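PDB 3BJK: acyl-CoA thioester hydrolase HI0827 from Haemophilus influenzae Rd KW20, which probably hydrolyses acyl-coenzyme A thioesters, including long-chain fatty acyl-CoAs, as a hexameric broad-specificity thioesterase of the hotdog fold. Local coordinates for residues E52-R57 against F121-N126; V61-M66 against A117-V122. The protein carries 1 engineered substitution. All coordinates share one frame; numbering follows the deposited sequence.

Contact 1 (E52-R57 against F121-N126); sequences EIAHGR and FVAVDN. With EDO (1,2-ethanediol), chain S.
R57 meets V124 through both its backbone and its side chain. V124 N donates to R57 O at 3.1 Å. The N-H points almost straight at the oxygen (171°), but the donor stands well above the carbonyl plane. The CA of A123 adds a C-H...O contact to the same oxygen. Along the R57 side chain, CB comes first: R57 CB lies 3.6 Å from V124 O and also touches V124 CG2 (3.9 Å). CG lies anti to the carbonyl carbon (chi1 -84°), and the chain runs extended from there to NE. R57 CD passes D125 O at 4.2 Å. At the tip, NH1 donates to a water at 3.3 Å, and that water donates to D125 O, so the guanidinium reaches the second segment indirectly. R57 also packs on A29 of the third subunit.

This is where helix 35-54 of the hotdog fold ends and the chain turns into strand 58-68, beside the end of strand 111-123. A54, in the last helical turn, places its CB 4.0 Å from A123 CB. H55 then leaves the helix with positive phi (61°). Its ring turns back so that ND1 donates to E52 O at 3.0 Å, with the oxygen in the ring plane. G56 follows in a conformation that calls for glycine. R131 ties the two segments together with hydrogen bonds to A54 O, R57 O and V124 O.

E52 does not touch F121-N126; its carboxylate faces the second subunit. E52 OE1 accepts from EDO O2 and E52 OE2 from EDO O1, both at 2.9 Å. The diol, probably from the crystallisation liquor, is also held by R19 of the second subunit. E52 OE2 forms salt bridges to R19 and K101 of that subunit.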
ATOM      1  N   GLU C  52       6.097  25.396  -5.183  1.00 27.55           N
ATOM      2  CA  GLU C  52       6.272  26.194  -6.382  1.00 27.80           C
ATOM      3  C   GLU C  52       6.555  27.685  -5.991  1.00 27.88           C
ATOM      4  O   GLU C  52       7.514  28.296  -6.435  1.00 28.23           O
ATOM      5  CB  GLU C  52       5.068  26.050  -7.316  1.00 26.90           C
ATOM      6  CG  GLU C  52       5.091  24.782  -8.184  1.00 28.37           C
ATOM      7  CD  GLU C  52       3.752  24.498  -8.877  1.00 28.89           C
ATOM      8  OE1 GLU C  52       2.677  24.982  -8.415  1.00 31.73           O
ATOM      9  OE2 GLU C  52       3.787  23.768  -9.881  1.00 30.07           O
ATOM     10  N   ILE C  53       5.727  28.203  -5.108  1.00 28.38           N
ATOM     11  CA  ILE C  53       5.779  29.575  -4.624  1.00 27.70           C
ATOM     12  C   ILE C  53       7.026  29.809  -3.764  1.00 28.42           C
ATOM     13  O   ILE C  53       7.687  30.831  -3.897  1.00 27.54           O
ATOM     14  CB  ILE C  53       4.462  29.902  -3.825  1.00 27.93           C
ATOM     15  CG1 ILE C  53       3.274  29.919  -4.796  1.00 27.06           C
ATOM     16  CG2 ILE C  53       4.558  31.237  -2.986  1.00 28.49           C
ATOM     17  CD1 ILE C  53       1.986  30.081  -4.104  1.00 29.03           C
ATOM     18  N   ALA C  54       7.319  28.851  -2.895  1.00 29.58           N
ATOM     19  CA  ALA C  54       8.437  28.943  -1.953  1.00 29.83           C
ATOM     20  C   ALA C  54       9.787  28.701  -2.600  1.00 30.18           C
ATOM     21  O   ALA C  54      10.819  29.002  -1.985  1.00 30.11           O
ATOM     22  CB  ALA C  54       8.226  27.926  -0.795  1.00 30.37           C
ATOM     23  N   HIS C  55       9.785  28.159  -3.824  1.00 30.78           N
ATOM     24  CA  HIS C  55      11.006  27.812  -4.564  1.00 31.26           C
ATOM     25  C   HIS C  55      11.811  26.763  -3.792  1.00 30.53           C
ATOM     26  O   HIS C  55      13.021  26.839  -3.705  1.00 29.89           O
ATOM     27  CB  HIS C  55      11.842  29.060  -4.888  1.00 32.95           C
ATOM     28  CG  HIS C  55      11.421  29.756  -6.149  1.00 37.23           C
ATOM     29  ND1 HIS C  55      10.162  29.603  -6.703  1.00 42.33           N
ATOM     30  CD2 HIS C  55      12.080  30.626  -6.953  1.00 41.36           C
ATOM     31  CE1 HIS C  55      10.081  30.320  -7.812  1.00 42.12           C
ATOM     32  NE2 HIS C  55      11.226  30.957  -7.981  1.00 43.00           N
ATOM     33  N   GLY C  56      11.113  25.792  -3.195  1.00 30.11           N
ATOM     34  CA  GLY C  56      11.774  24.750  -2.450  1.00 30.24           C
ATOM     35  C   GLY C  56      10.919  24.084  -1.404  1.00 30.89           C
ATOM     36  O   GLY C  56       9.686  24.189  -1.443  1.00 29.70           O
ATOM     37  N   ARG C  57      11.589  23.405  -0.470  1.00 32.28           N
ATOM     38  CA  ARG C  57      10.935  22.552   0.538  1.00 34.38           C
ATOM     39  C   ARG C  57       9.970  23.370   1.405  1.00 33.09           C
ATOM     40  O   ARG C  57      10.214  24.551   1.671  1.00 33.81           O
ATOM     41  CB  ARG C  57      11.973  21.884   1.459  1.00 34.68           C
ATOM     42  CG  ARG C  57      12.607  20.588   0.931  1.00 37.19           C
ATOM     43  CD  ARG C  57      13.974  20.293   1.655  1.00 39.37           C
ATOM     44  NE  ARG C  57      14.609  19.065   1.149  1.00 43.01           N
ATOM     45  CZ  ARG C  57      14.516  17.837   1.693  1.00 47.04           C
ATOM     46  NH1 ARG C  57      13.840  17.618   2.818  1.00 50.55           N
ATOM     47  NH2 ARG C  57      15.133  16.800   1.114  1.00 47.29           N
ATOM     48  N   PHE C 121       1.330  26.257   4.980  1.00 30.04           N
ATOM     49  CA  PHE C 121       2.639  25.666   4.823  1.00 31.54           C
ATOM     50  C   PHE C 121       3.690  26.661   5.225  1.00 31.28           C
ATOM     51  O   PHE C 121       3.455  27.850   5.193  1.00 31.37           O
ATOM     52  CB  PHE C 121       2.874  25.338   3.344  1.00 32.65           C
ATOM     53  CG  PHE C 121       1.842  24.421   2.775  1.00 31.76           C
ATOM     54  CD1 PHE C 121       2.002  23.041   2.873  1.00 32.68           C
ATOM     55  CD2 PHE C 121       0.697  24.923   2.213  1.00 34.54           C
ATOM     56  CE1 PHE C 121       1.083  22.185   2.391  1.00 33.83           C
ATOM     57  CE2 PHE C 121      -0.277  24.043   1.725  1.00 30.98           C
ATOM     58  CZ  PHE C 121      -0.061  22.667   1.804  1.00 33.75           C
ATOM     59  N   VAL C 122       4.860  26.160   5.599  1.00 31.18           N
ATOM     60  CA  VAL C 122       5.990  27.005   5.892  1.00 31.37           C
ATOM     61  C   VAL C 122       7.200  26.487   5.098  1.00 30.67           C
ATOM     62  O   VAL C 122       7.486  25.298   5.107  1.00 30.17           O
ATOM     63  CB  VAL C 122       6.261  27.072   7.422  1.00 32.56           C
ATOM     64  CG1 VAL C 122       7.504  27.883   7.721  1.00 30.29           C
ATOM     65  CG2 VAL C 122       5.028  27.664   8.120  1.00 32.68           C
ATOM     66  N   ALA C 123       7.808  27.388   4.349  1.00 31.14           N
ATOM     67  CA  ALA C 123       9.084  27.180   3.701  1.00 31.46           C
ATOM     68  C   ALA C 123      10.204  26.839   4.721  1.00 32.86           C
ATOM     69  O   ALA C 123      10.357  27.505   5.743  1.00 32.09           O
ATOM     70  CB  ALA C 123       9.449  28.438   2.932  1.00 31.23           C
ATOM     71  N   VAL C 124      10.950  25.770   4.429  1.00 33.70           N
ATOM     72  CA  VAL C 124      11.964  25.224   5.313  1.00 34.16           C
ATOM     73  C   VAL C 124      13.259  24.927   4.554  1.00 35.14           C
ATOM     74  O   VAL C 124      13.256  24.717   3.342  1.00 35.16           O
ATOM     75  CB  VAL C 124      11.521  23.917   6.050  1.00 33.67           C
ATOM     76  CG1 VAL C 124      10.407  24.216   7.048  1.00 34.40           C
ATOM     77  CG2 VAL C 124      11.101  22.802   5.111  1.00 35.03           C
ATOM     78  N   ASP C 125      14.351  24.893   5.294  1.00 35.83           N
ATOM     79  CA  ASP C 125      15.642  24.445   4.785  1.00 37.14           C
ATOM     80  C   ASP C 125      15.780  22.913   4.881  1.00 38.30           C
ATOM     81  O   ASP C 125      14.836  22.230   5.267  1.00 37.18           O
ATOM     82  CB  ASP C 125      16.780  25.169   5.542  1.00 36.98           C
ATOM     83  CG  ASP C 125      16.797  24.884   7.065  1.00 38.08           C
ATOM     84  OD1 ASP C 125      16.340  23.802   7.519  1.00 38.53           O
ATOM     85  OD2 ASP C 125      17.299  25.767   7.811  1.00 38.86           O
ATOM     86  N   ASN C 126      16.968  22.418   4.508  1.00 40.28           N
ATOM     87  CA  ASN C 126      17.449  21.027   4.710  1.00 41.81           C
ATOM     88  C   ASN C 126      17.146  20.424   6.092  1.00 42.08           C
ATOM     89  O   ASN C 126      16.799  19.235   6.195  1.00 42.53           O
ATOM     90  CB  ASN C 126      18.971  20.994   4.468  1.00 42.64           C
ATOM     91  CG  ASN C 126      19.577  19.591   4.560  1.00 45.64           C
ATOM     92  OD1 ASN C 126      18.893  18.593   4.339  1.00 50.32           O
ATOM     93  ND2 ASN C 126      20.899  19.523   4.849  1.00 47.52           N
TER
HETATM   94  C1  EDO S 155       0.205  24.242 -11.289  1.00 37.13           C
HETATM   95  O1  EDO S 155       1.512  24.864 -11.297  1.00 36.57           O
HETATM   96  C2  EDO S 155      -0.404  24.245  -9.883  1.00 37.70           C
HETATM   97  O2  EDO S 155       0.305  23.452  -8.929  1.00 35.47           O
HETATM   98  O   HOH W   1      13.157  19.479   5.436  1.00 45.07           O

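Contact 2 (V61-M66 against A117-V122); sequences VAVESM and AVFTFV
V61-M66 and A117-V122 pair as antiparallel strands, with axes 4.7 Å apart at closest and directions 163° apart. T120 N donates to A62 O at 2.8 Å, and V118 N to S65 O. T120 O receives V61 N at 2.9 Å and, weakly, A62 N, so V61 and A62 both face T120 as a classic beta bulge.

V63, M66, A117 and F119 share the face that carries helix 35-54. V63 CG1 is anti to the backbone N (chi1 -172°), which leaves CG2, beside the N, over one face of the F119 ring, a CH-pi contact 4.0 Å from the centroid and offset toward the rim. M66 CG rests on A117 CB at 3.7 Å. On the opposite face, that of V118 and T120, the E64 side chain crosses V118 obliquely, CD against V118 CG1. Two waters each bridge E64 OE1 and T120 OG1; one also accepts from E64 N. At the bulged end V61 CG1 presses on V122 CG2 at a tight 3.5 Å.

M42 of the helix touches F119, and M39 touches M66. V63, S65 and M66 pair with an antiparallel strand of the third subunit. A curved antiparallel sheet around a long helix, continued into a neighbouring subunit, is characteristic of the hotdog dimer.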
ATOM      1  N   VAL C  61       2.068  23.213   8.491  1.00 28.75           N
ATOM      2  CA  VAL C  61       1.965  23.516   9.918  1.00 27.12           C
ATOM      3  C   VAL C  61       0.506  23.509  10.458  1.00 26.51           C
ATOM      4  O   VAL C  61       0.292  23.278  11.658  1.00 24.84           O
ATOM      5  CB  VAL C  61       2.597  24.853  10.205  1.00 28.12           C
ATOM      6  CG1 VAL C  61       4.123  24.786   9.797  1.00 27.65           C
ATOM      7  CG2 VAL C  61       1.836  26.017   9.485  1.00 27.63           C
ATOM      8  N   ALA C  62      -0.462  23.805   9.592  1.00 26.15           N
ATOM      9  CA  ALA C  62      -1.875  23.869  10.002  1.00 27.28           C
ATOM     10  C   ALA C  62      -2.835  23.580   8.889  1.00 27.86           C
ATOM     11  O   ALA C  62      -2.550  23.795   7.706  1.00 27.32           O
ATOM     12  CB  ALA C  62      -2.210  25.267  10.578  1.00 27.50           C
ATOM     13  N   VAL C  63      -3.997  23.066   9.287  1.00 27.79           N
ATOM     14  CA  VAL C  63      -5.163  23.025   8.425  1.00 29.44           C
ATOM     15  C   VAL C  63      -6.303  23.598   9.285  1.00 29.33           C
ATOM     16  O   VAL C  63      -6.847  22.935  10.147  1.00 30.92           O
ATOM     17  CB  VAL C  63      -5.540  21.617   7.964  1.00 28.42           C
ATOM     18  CG1 VAL C  63      -6.622  21.728   6.924  1.00 32.36           C
ATOM     19  CG2 VAL C  63      -4.351  20.869   7.406  1.00 32.19           C
ATOM     20  N   GLU C  64      -6.619  24.859   9.098  1.00 30.94           N
ATOM     21  CA  GLU C  64      -7.559  25.528  10.012  1.00 31.15           C
ATOM     22  C   GLU C  64      -8.992  25.020   9.822  1.00 30.56           C
ATOM     23  O   GLU C  64      -9.782  25.044  10.757  1.00 28.47           O
ATOM     24  CB  GLU C  64      -7.474  27.055   9.864  1.00 32.26           C
ATOM     25  CG  GLU C  64      -7.660  27.608   8.432  1.00 32.28           C
ATOM     26  CD  GLU C  64      -6.972  28.969   8.261  1.00 33.38           C
ATOM     27  OE1 GLU C  64      -5.686  29.053   8.043  1.00 33.20           O
ATOM     28  OE2 GLU C  64      -7.751  29.931   8.416  1.00 34.11           O
ATOM     29  N   SER C  65      -9.295  24.539   8.617  1.00 30.38           N
ATOM     30  CA  SER C  65     -10.630  24.019   8.303  1.00 31.55           C
ATOM     31  C   SER C  65     -10.587  22.961   7.237  1.00 31.27           C
ATOM     32  O   SER C  65      -9.801  23.059   6.327  1.00 31.93           O
ATOM     33  CB  SER C  65     -11.591  25.138   7.854  1.00 31.17           C
ATOM     34  OG  SER C  65     -11.116  25.724   6.645  1.00 33.37           O
ATOM     35  N   MET C  66     -11.459  21.954   7.351  1.00 32.01           N
ATOM     36  CA  MET C  66     -11.808  21.080   6.261  1.00 33.13           C
ATOM     37  C   MET C  66     -13.276  20.738   6.340  1.00 31.76           C
ATOM     38  O   MET C  66     -13.836  20.600   7.427  1.00 32.24           O
ATOM     39  CB  MET C  66     -11.098  19.752   6.277  1.00 32.82           C
ATOM     40  CG  MET C  66      -9.694  19.774   6.436  1.00 34.90           C
ATOM     41  SD  MET C  66      -9.125  18.039   6.285  1.00 40.23           S
ATOM     42  CE  MET C  66      -7.486  18.237   7.007  1.00 41.52           C
ATOM     43  N   ALA C 117     -10.653  22.645   2.035  1.00 30.58           N
ATOM     44  CA  ALA C 117      -9.803  22.843   3.196  1.00 30.70           C
ATOM     45  C   ALA C 117      -8.968  24.122   3.004  1.00 31.01           C
ATOM     46  O   ALA C 117      -8.712  24.570   1.872  1.00 31.84           O
ATOM     47  CB  ALA C 117      -8.925  21.648   3.383  1.00 30.09           C
ATOM     48  N   VAL C 118      -8.493  24.680   4.105  1.00 31.15           N
ATOM     49  CA  VAL C 118      -7.488  25.753   4.023  1.00 29.70           C
ATOM     50  C   VAL C 118      -6.238  25.311   4.791  1.00 28.90           C
ATOM     51  O   VAL C 118      -6.324  25.095   6.001  1.00 29.02           O
ATOM     52  CB  VAL C 118      -8.052  27.052   4.616  1.00 29.80           C
ATOM     53  CG1 VAL C 118      -6.959  28.150   4.609  1.00 30.54           C
ATOM     54  CG2 VAL C 118      -9.293  27.479   3.815  1.00 30.43           C
ATOM     55  N   PHE C 119      -5.131  25.153   4.051  1.00 28.86           N
ATOM     56  CA  PHE C 119      -3.838  24.665   4.524  1.00 29.80           C
ATOM     57  C   PHE C 119      -2.931  25.834   4.702  1.00 29.07           C
ATOM     58  O   PHE C 119      -3.007  26.794   3.947  1.00 30.47           O
ATOM     59  CB  PHE C 119      -3.159  23.756   3.488  1.00 31.17           C
ATOM     60  CG  PHE C 119      -3.672  22.330   3.481  1.00 33.95           C
ATOM     61  CD1 PHE C 119      -4.887  22.008   2.887  1.00 37.45           C
ATOM     62  CD2 PHE C 119      -2.907  21.310   4.010  1.00 33.98           C
ATOM     63  CE1 PHE C 119      -5.345  20.707   2.927  1.00 36.34           C
ATOM     64  CE2 PHE C 119      -3.339  20.060   4.028  1.00 35.13           C
ATOM     65  CZ  PHE C 119      -4.566  19.736   3.485  1.00 36.80           C
ATOM     66  N   THR C 120      -2.052  25.721   5.676  1.00 28.80           N
ATOM     67  CA  THR C 120      -0.902  26.615   5.845  1.00 29.37           C
ATOM     68  C   THR C 120       0.417  25.802   5.826  1.00 30.15           C
ATOM     69  O   THR C 120       0.622  24.851   6.601  1.00 30.20           O
ATOM     70  CB  THR C 120      -0.978  27.429   7.178  1.00 28.69           C
ATOM     71  OG1 THR C 120      -2.299  27.956   7.363  1.00 31.11           O
ATOM     72  CG2 THR C 120       0.104  28.499   7.229  1.00 28.02           C
ATOM     73  N   PHE C 121       1.330  26.257   4.980  1.00 30.04           N
ATOM     74  CA  PHE C 121       2.639  25.666   4.823  1.00 31.54           C
ATOM     75  C   PHE C 121       3.690  26.661   5.225  1.00 31.28           C
ATOM     76  O   PHE C 121       3.455  27.850   5.193  1.00 31.37           O
ATOM     77  CB  PHE C 121       2.874  25.338   3.344  1.00 32.65           C
ATOM     78  CG  PHE C 121       1.842  24.421   2.775  1.00 31.76           C
ATOM     79  CD1 PHE C 121       2.002  23.041   2.873  1.00 32.68           C
ATOM     80  CD2 PHE C 121       0.697  24.923   2.213  1.00 34.54           C
ATOM     81  CE1 PHE C 121       1.083  22.185   2.391  1.00 33.83           C
ATOM     82  CE2 PHE C 121      -0.277  24.043   1.725  1.00 30.98           C
ATOM     83  CZ  PHE C 121      -0.061  22.667   1.804  1.00 33.75           C
ATOM     84  N   VAL C 122       4.860  26.160   5.599  1.00 31.18           N
ATOM     85  CA  VAL C 122       5.990  27.005   5.892  1.00 31.37           C
ATOM     86  C   VAL C 122       7.200  26.487   5.098  1.00 30.67           C
ATOM     87  O   VAL C 122       7.486  25.298   5.107  1.00 30.17           O
ATOM     88  CB  VAL C 122       6.261  27.072   7.422  1.00 32.56           C
ATOM     89  CG1 VAL C 122       7.504  27.883   7.721  1.00 30.29           C
ATOM     90  CG2 VAL C 122       5.028  27.664   8.120  1.00 32.68           C
TER
HETATM   91  O   HOH W   2      -4.669  26.682   7.697  1.00 17.52           O
HETATM   92  O   HOH W   3      -3.116  30.307   8.364  1.00 26.33           O

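How the contacts relate
The strand segment of contact 2 runs into that of contact 1, which passes beyond the end of strand 111-123. The contact centres are 15 Å apart. Contact 2 lies about 10 Å from the centre of the chain, contact 1 about 16 Å. F121, common to both, turns its side chain to A47 and A50 of helix 35-54 and to V58 and T60. Contact 1 meets the second subunit through E52 and the third through R57; contact 2 meets the third. As in other hotdog thioesterases, the active site probably lies at the dimer interface, so the edge of contact 2 facing the third subunit is probably nearer to it. The ethanediol is probably no substrate.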